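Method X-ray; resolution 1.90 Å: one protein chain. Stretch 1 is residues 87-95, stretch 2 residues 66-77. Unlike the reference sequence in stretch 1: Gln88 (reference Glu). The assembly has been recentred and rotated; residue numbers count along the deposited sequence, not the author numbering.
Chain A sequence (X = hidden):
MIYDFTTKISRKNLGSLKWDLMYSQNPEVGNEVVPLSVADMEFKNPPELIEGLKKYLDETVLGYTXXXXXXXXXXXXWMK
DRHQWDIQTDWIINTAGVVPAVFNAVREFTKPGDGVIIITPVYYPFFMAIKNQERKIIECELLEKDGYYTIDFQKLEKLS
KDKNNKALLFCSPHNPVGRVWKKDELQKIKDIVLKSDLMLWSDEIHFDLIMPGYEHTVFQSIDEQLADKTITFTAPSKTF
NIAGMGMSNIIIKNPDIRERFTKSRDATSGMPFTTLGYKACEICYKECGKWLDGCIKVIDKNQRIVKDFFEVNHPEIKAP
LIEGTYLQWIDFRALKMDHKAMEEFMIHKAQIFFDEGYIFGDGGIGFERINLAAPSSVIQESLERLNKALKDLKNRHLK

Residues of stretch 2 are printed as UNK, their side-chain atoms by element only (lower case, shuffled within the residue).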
ATOM      1  N   ILE A  87      11.915   0.756 -22.454  1.00 19.48           N
ATOM      2  CA  ILE A  87      12.397   0.455 -21.111  1.00 18.68           C
ATOM      3  C   ILE A  87      12.575  -1.051 -20.999  1.00 18.99           C
ATOM      4  O   ILE A  87      12.189  -1.793 -21.900  1.00 19.23           O
ATOM      5  CB  ILE A  87      11.403   0.916 -20.019  1.00 19.13           C
ATOM      6  CG1 ILE A  87      10.122   0.082 -20.080  1.00 19.64           C
ATOM      7  CG2 ILE A  87      11.075   2.389 -20.207  1.00 18.42           C
ATOM      8  CD1 ILE A  87       9.163   0.330 -18.917  1.00 18.91           C
ATOM      9  N   GLN A  88      13.173  -1.502 -19.905  1.00 18.61           N
ATOM     10  CA  GLN A  88      13.357  -2.932 -19.700  1.00 19.13           C
ATOM     11  C   GLN A  88      12.510  -3.350 -18.510  1.00 18.53           C
ATOM     12  O   GLN A  88      12.137  -2.520 -17.686  1.00 18.05           O
ATOM     13  CB  GLN A  88      14.830  -3.263 -19.449  1.00 19.90           C
ATOM     14  CG  GLN A  88      15.744  -2.964 -20.631  1.00 21.89           C
ATOM     15  CD  GLN A  88      15.205  -3.507 -21.940  1.00 22.44           C
ATOM     16  OE1 GLN A  88      14.700  -4.627 -22.002  1.00 23.36           O
ATOM     17  NE2 GLN A  88      15.318  -2.715 -22.998  1.00 24.19           N
ATOM     18  N   THR A  89      12.208  -4.638 -18.420  1.00 17.91           N
ATOM     19  CA  THR A  89      11.385  -5.150 -17.336  1.00 17.97           C
ATOM     20  C   THR A  89      11.956  -4.919 -15.942  1.00 18.76           C
ATOM     21  O   THR A  89      11.211  -4.612 -15.006  1.00 19.66           O
ATOM     22  CB  THR A  89      11.133  -6.657 -17.507  1.00 18.63           C
ATOM     23  OG1 THR A  89      12.382  -7.320 -17.738  1.00 16.50           O
ATOM     24  CG2 THR A  89      10.195  -6.912 -18.681  1.00 18.50           C
ATOM     25  N   ASP A  90      13.267  -5.061 -15.792  1.00 18.17           N
ATOM     26  CA  ASP A  90      13.877  -4.881 -14.486  1.00 18.38           C
ATOM     27  C   ASP A  90      14.067  -3.424 -14.069  1.00 17.79           C
ATOM     28  O   ASP A  90      14.650  -3.151 -13.028  1.00 17.92           O
ATOM     29  CB  ASP A  90      15.206  -5.648 -14.402  1.00 18.41           C
ATOM     30  CG  ASP A  90      16.154  -5.321 -15.540  1.00 20.30           C
ATOM     31  OD1 ASP A  90      17.257  -5.911 -15.570  1.00 19.97           O
ATOM     32  OD2 ASP A  90      15.801  -4.484 -16.402  1.00 21.10           O
ATOM     33  N   TRP A  91      13.564  -2.495 -14.878  1.00 18.01           N
ATOM     34  CA  TRP A  91      13.641  -1.060 -14.574  1.00 17.16           C
ATOM     35  C   TRP A  91      12.428  -0.641 -13.732  1.00 16.86           C
ATOM     36  O   TRP A  91      12.429   0.423 -13.112  1.00 16.45           O
ATOM     37  CB  TRP A  91      13.594  -0.236 -15.861  1.00 18.91           C
ATOM     38  CG  TRP A  91      14.825  -0.237 -16.701  1.00 20.01           C
ATOM     39  CD1 TRP A  91      15.846  -1.141 -16.677  1.00 19.45           C
ATOM     40  CD2 TRP A  91      15.131   0.691 -17.746  1.00 20.67           C
ATOM     41  NE1 TRP A  91      16.770  -0.835 -17.649  1.00 20.43           N
ATOM     42  CE2 TRP A  91      16.357   0.284 -18.320  1.00 20.96           C
ATOM     43  CE3 TRP A  91      14.485   1.826 -18.257  1.00 21.18           C
ATOM     44  CZ2 TRP A  91      16.953   0.973 -19.381  1.00 21.65           C
ATOM     45  CZ3 TRP A  91      15.078   2.516 -19.317  1.00 22.35           C
ATOM     46  CH2 TRP A  91      16.302   2.083 -19.866  1.00 21.09           C
ATOM     47  N   ILE A  92      11.398  -1.482 -13.727  1.00 15.50           N
ATOM     48  CA  ILE A  92      10.150  -1.200 -13.016  1.00 15.10           C
ATOM     49  C   ILE A  92      10.121  -1.535 -11.528  1.00 14.54           C
ATOM     50  O   ILE A  92      10.245  -2.694 -11.147  1.00 14.20           O
ATOM     51  CB  ILE A  92       8.970  -1.955 -13.669  1.00 14.89           C
ATOM     52  CG1 ILE A  92       8.903  -1.638 -15.163  1.00 14.76           C
ATOM     53  CG2 ILE A  92       7.649  -1.554 -13.005  1.00 14.59           C
ATOM     54  CD1 ILE A  92       7.934  -2.526 -15.915  1.00 15.92           C
ATOM     55  N   ILE A  93       9.944  -0.512 -10.697  1.00 13.78           N
ATOM     56  CA  ILE A  93       9.846  -0.701  -9.247  1.00 14.46           C
ATOM     57  C   ILE A  93       8.439  -0.250  -8.839  1.00 13.96           C
ATOM     58  O   ILE A  93       7.988   0.831  -9.234  1.00 12.72           O
ATOM     59  CB  ILE A  93      10.898   0.134  -8.482  1.00 15.46           C
ATOM     60  CG1 ILE A  93      12.310  -0.274  -8.924  1.00 15.60           C
ATOM     61  CG2 ILE A  93      10.731  -0.070  -6.977  1.00 15.97           C
ATOM     62  CD1 ILE A  93      12.629  -1.748  -8.718  1.00 17.41           C
ATOM     63  N   ASN A  94       7.756  -1.069  -8.046  1.00 12.64           N
ATOM     64  CA  ASN A  94       6.388  -0.756  -7.633  1.00 13.20           C
ATOM     65  C   ASN A  94       6.223  -0.127  -6.256  1.00 13.33           C
ATOM     66  O   ASN A  94       6.936  -0.464  -5.307  1.00 13.07           O
ATOM     67  CB  ASN A  94       5.524  -2.021  -7.690  1.00 12.49           C
ATOM     68  CG  ASN A  94       5.493  -2.648  -9.074  1.00 13.16           C
ATOM     69  OD1 ASN A  94       5.835  -3.817  -9.244  1.00 11.10           O
ATOM     70  ND2 ASN A  94       5.076  -1.873 -10.069  1.00 11.05           N
ATOM     71  N   THR A  95       5.263   0.789  -6.164  1.00 13.54           N
ATOM     72  CA  THR A  95       4.933   1.459  -4.913  1.00 13.45           C
ATOM     73  C   THR A  95       3.423   1.627  -4.902  1.00 14.05           C
ATOM     74  O   THR A  95       2.785   1.588  -5.953  1.00 15.27           O
ATOM     75  CB  THR A  95       5.576   2.854  -4.804  1.00 14.93           C
ATOM     76  OG1 THR A  95       5.083   3.690  -5.856  1.00 15.47           O
ATOM     77  CG2 THR A  95       7.094   2.755  -4.896  1.00 15.28           C
ATOM     78  N   UNK A  66       3.123 -10.625  -6.054  1.00 12.83           N
ATOM     79  CA  UNK A  66       4.116  -9.769  -6.668  1.00 13.84           C
ATOM     80  C   UNK A  66       3.815  -9.691  -8.154  1.00 13.78           C
ATOM     81  O   UNK A  66       2.918 -10.393  -8.629  1.00 13.97           O
ATOM     82  N   UNK A  67       4.544  -8.860  -8.914  1.00 14.38           N
ATOM     83  CA  UNK A  67       4.336  -8.705 -10.357  1.00 15.62           C
ATOM     84  C   UNK A  67       4.838  -9.909 -11.147  1.00 16.07           C
ATOM     85  O   UNK A  67       5.917 -10.419 -10.874  1.00 16.38           O
ATOM     86  c   UNK A  67       5.154  -7.456 -10.711  1.00 15.61           C
ATOM     87  c   UNK A  67       5.693  -8.060  -8.466  1.00 15.14           C
ATOM     88  c   UNK A  67       5.604  -6.879  -9.375  1.00 18.52           C
ATOM     89  N   UNK A  68       4.060 -10.353 -12.128  1.00 16.90           N
ATOM     90  CA  UNK A  68       4.465 -11.472 -12.976  1.00 17.20           C
ATOM     91  C   UNK A  68       5.317 -10.895 -14.104  1.00 18.44           C
ATOM     92  O   UNK A  68       5.307  -9.684 -14.341  1.00 17.36           O
ATOM     93  c   UNK A  68       2.350 -12.770 -12.583  1.00 16.83           C
ATOM     94  c   UNK A  68       3.263 -12.153 -13.631  1.00 17.19           C
ATOM     95  o   UNK A  68       2.540 -11.179 -14.403  1.00 16.10           O
ATOM     96  N   UNK A  69       6.047 -11.751 -14.809  1.00 19.15           N
ATOM     97  CA  UNK A  69       6.858 -11.272 -15.915  1.00 19.50           C
ATOM     98  C   UNK A  69       5.909 -10.703 -16.962  1.00 18.97           C
ATOM     99  O   UNK A  69       6.220  -9.716 -17.631  1.00 18.84           O
ATOM    100  c   UNK A  69       9.619 -11.796 -14.997  1.00 27.93           C
ATOM    101  o   UNK A  69       9.580 -11.582 -13.764  1.00 28.03           O
ATOM    102  c   UNK A  69       7.691 -12.411 -16.509  1.00 22.51           C
ATOM    103  o   UNK A  69      10.324 -11.124 -15.788  1.00 26.57           O
ATOM    104  c   UNK A  69       8.762 -12.922 -15.560  1.00 25.50           C
ATOM    105  N   UNK A  70       4.740 -11.322 -17.089  1.00 18.08           N
ATOM    106  CA  UNK A  70       3.745 -10.850 -18.045  1.00 18.17           C
ATOM    107  C   UNK A  70       3.311  -9.432 -17.668  1.00 16.95           C
ATOM    108  O   UNK A  70       3.090  -8.590 -18.540  1.00 15.75           O
ATOM    109  c   UNK A  70       1.768 -11.263 -20.442  1.00 25.08           C
ATOM    110  o   UNK A  70       0.872 -10.960 -21.263  1.00 25.91           O
ATOM    111  c   UNK A  70       2.536 -11.787 -18.058  1.00 19.99           C
ATOM    112  o   UNK A  70       2.948 -11.504 -20.787  1.00 25.39           O
ATOM    113  c   UNK A  70       1.389 -11.334 -18.965  1.00 22.69           C
ATOM    114  N   UNK A  71       3.197  -9.173 -16.367  1.00 14.64           N
ATOM    115  CA  UNK A  71       2.805  -7.852 -15.889  1.00 15.12           C
ATOM    116  C   UNK A  71       3.840  -6.831 -16.333  1.00 14.99           C
ATOM    117  O   UNK A  71       3.506  -5.775 -16.872  1.00 15.31           O
ATOM    118  c   UNK A  71       3.538  -4.398 -12.892  1.00 15.29           C
ATOM    119  c   UNK A  71       2.555  -6.434 -13.792  1.00 16.12           C
ATOM    120  o   UNK A  71       2.152  -2.549 -12.306  1.00 16.27           O
ATOM    121  c   UNK A  71       3.670  -5.696 -13.388  1.00 16.32           C
ATOM    122  c   UNK A  71       1.158  -4.541 -13.187  1.00 16.56           C
ATOM    123  c   UNK A  71       2.281  -3.829 -12.794  1.00 16.70           C
ATOM    124  c   UNK A  71       1.301  -5.839 -13.684  1.00 17.22           C
ATOM    125  c   UNK A  71       2.712  -7.830 -14.360  1.00 15.75           C
ATOM    126  N   UNK A  72       5.105  -7.153 -16.091  1.00 15.52           N
ATOM    127  CA  UNK A  72       6.198  -6.271 -16.461  1.00 16.08           C
ATOM    128  C   UNK A  72       6.225  -6.075 -17.971  1.00 16.94           C
ATOM    129  O   UNK A  72       6.440  -4.960 -18.452  1.00 16.36           O
ATOM    130  n   UNK A  72      10.240  -7.875 -11.886  1.00 20.34           N
ATOM    131  c   UNK A  72       8.877  -7.728 -12.456  1.00 18.25           C
ATOM    132  c   UNK A  72       7.552  -7.077 -14.463  1.00 16.62           C
ATOM    133  c   UNK A  72       7.526  -6.849 -15.970  1.00 16.48           C
ATOM    134  c   UNK A  72       8.888  -7.602 -13.977  1.00 16.45           C
ATOM    135  N   UNK A  73       6.007  -7.155 -18.716  1.00 15.72           N
ATOM    136  CA  UNK A  73       6.003  -7.061 -20.172  1.00 16.93           C
ATOM    137  C   UNK A  73       4.900  -6.125 -20.642  1.00 16.08           C
ATOM    138  O   UNK A  73       5.088  -5.366 -21.590  1.00 15.20           O
ATOM    139  c   UNK A  73       7.568 -11.822 -21.113  1.00 26.40           C
ATOM    140  c   UNK A  73       5.783  -8.434 -20.819  1.00 18.59           C
ATOM    141  c   UNK A  73       6.737 -10.628 -21.551  1.00 24.65           C
ATOM    142  c   UNK A  73       6.893  -9.446 -20.595  1.00 23.18           C
ATOM    143  n   UNK A  73       9.005 -11.483 -20.955  1.00 27.89           N
ATOM    144  N   UNK A  74       3.748  -6.194 -19.976  1.00 16.18           N
ATOM    145  CA  UNK A  74       2.598  -5.364 -20.326  1.00 15.83           C
ATOM    146  C   UNK A  74       2.866  -3.879 -20.073  1.00 16.06           C
ATOM    147  O   UNK A  74       2.429  -3.024 -20.842  1.00 17.00           O
ATOM    148  o   UNK A  74       1.028  -7.171 -19.875  1.00 14.96           O
ATOM    149  c   UNK A  74       0.148  -4.945 -19.900  1.00 13.40           C
ATOM    150  c   UNK A  74       1.337  -5.811 -19.543  1.00 15.75           C
ATOM    151  N   UNK A  75       3.585  -3.572 -19.000  1.00 15.91           N
ATOM    152  CA  UNK A  75       3.914  -2.185 -18.685  1.00 15.15           C
ATOM    153  C   UNK A  75       4.948  -1.686 -19.695  1.00 15.62           C
ATOM    154  O   UNK A  75       4.862  -0.564 -20.195  1.00 16.58           O
ATOM    155  c   UNK A  75       3.411  -2.501 -16.262  1.00 14.08           C
ATOM    156  c   UNK A  75       4.946  -0.653 -16.979  1.00 14.88           C
ATOM    157  c   UNK A  75       4.480  -2.077 -17.259  1.00 16.13           C
ATOM    158  N   UNK A  76       5.920  -2.537 -19.996  1.00 15.30           N
ATOM    159  CA  UNK A  76       6.965  -2.218 -20.963  1.00 15.15           C
ATOM    160  C   UNK A  76       6.326  -1.985 -22.335  1.00 15.03           C
ATOM    161  O   UNK A  76       6.696  -1.055 -23.059  1.00 14.75           O
ATOM    162  c   UNK A  76       8.991  -3.320 -22.164  1.00 15.71           C
ATOM    163  c   UNK A  76      10.626  -4.848 -23.390  1.00 16.91           C
ATOM    164  c   UNK A  76       7.970  -3.375 -21.028  1.00 14.37           C
ATOM    165  c   UNK A  76       9.936  -4.528 -22.067  1.00 17.17           C
ATOM    166  n   UNK A  76      11.517  -3.759 -23.870  1.00 19.99           N
ATOM    167  N   UNK A  77       5.359  -2.828 -22.681  1.00 15.03           N
ATOM    168  CA  UNK A  77       4.668  -2.716 -23.960  1.00 15.06           C
ATOM    169  C   UNK A  77       3.868  -1.414 -24.032  1.00 14.27           C
ATOM    170  O   UNK A  77       3.818  -0.766 -25.073  1.00 15.14           O
ATOM    171  n   UNK A  77       1.373  -4.464 -27.920  1.00 20.49           N
ATOM    172  c   UNK A  77       2.321  -5.279 -25.740  1.00 18.81           C
ATOM    173  c   UNK A  77       3.737  -3.917 -24.165  1.00 16.22           C
ATOM    174  c   UNK A  77       3.156  -4.019 -25.569  1.00 18.25           C
ATOM    175  c   UNK A  77       2.055  -5.581 -27.208  1.00 21.17           C
TER
HETATM  176  O   HOH W   1      10.942  -5.122 -12.100  1.00 18.75           O
HETATM  177  O   HOH W   2       9.144  -0.083 -23.550  1.00 15.91           O

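Position 66 has no side-chain atoms and touches nothing on stretch 1: Gly66. At 67 three carbons close a ring onto the backbone N, and one of them lies 3.1 Å from OD1 of Asn94. This is Pro67, the atom is CG, and the ring packs against the amide end of Asn94.

Position 68 carries one carbon bearing an oxygen and a carbon, out of reach of stretch 1. It is Thr68, the N-cap: its OG1 accepts from the backbone N of position 71 at 2.9 Å, a bond that helps fix where the helix begins. Positions 69 and 70 each have three carbons, the third with two oxygens, and neither makes a contact across: Glu69 and Glu70.

At 71 one carbon leads to a six-carbon ring bearing an oxygen. That is Tyr71, whose OH lies 3.7 Å from Asn94 ND2; both atoms are hydrogen-bonded elsewhere in the structure.

Position 72 is four carbons in a row ending in nitrogen, its CB pointing toward stretch 1 and 3.8 Å from Thr89 CG2. As Lys72 it runs extended, and its NZ gives a 2.8 Å hydrogen bond to the O of water 1, which in turn donates to Thr89 O (3.0 Å) and Ile92 O (2.7 Å). Position 73 repeats the four carbons and nitrogen but points away; its closest approach is from its backbone N, 4.2 Å from Thr89 CG2: Lys73.

At 74 a carbon carries an oxygen and a carbon, facing away from stretch 1. This is Thr74, whose OG1 donates to Glu70 O (2.8 Å), one turn back. Position 75, a carbon carrying two carbons, points toward Ile92 and is Val75; its CG1 meets Ile92 CD1 at 3.7 Å.

Position 76 has four carbons in a row and a terminal nitrogen 2.9 Å from Ile87 O. It is Lys76: CB leaves sideways, yet NZ reaches that carbonyl and donates a hydrogen bond, while CD passes 4.1 Å from Thr89 CG2. Position 77, again four carbons and a nitrogen, points away and makes no contact: Lys77.

The contact works by pairing greasy packing with bridged polar ends. Thr89 CG2 and Ile92 CD1 rest on the helix, and the aliphatic stems of Lys72 and Lys76 add cover while their amines serve backbone carbonyls, one through water and one directly. Water 2 adds a backbone link, donating from its O to Lys76 O (2.7 Å) and accepting from Ile87 N (3.1 Å). The rule to read here is that a lysine can be both packing and polar anchor.

Stretch 2 (66-77) GPTEEYKKTVKK
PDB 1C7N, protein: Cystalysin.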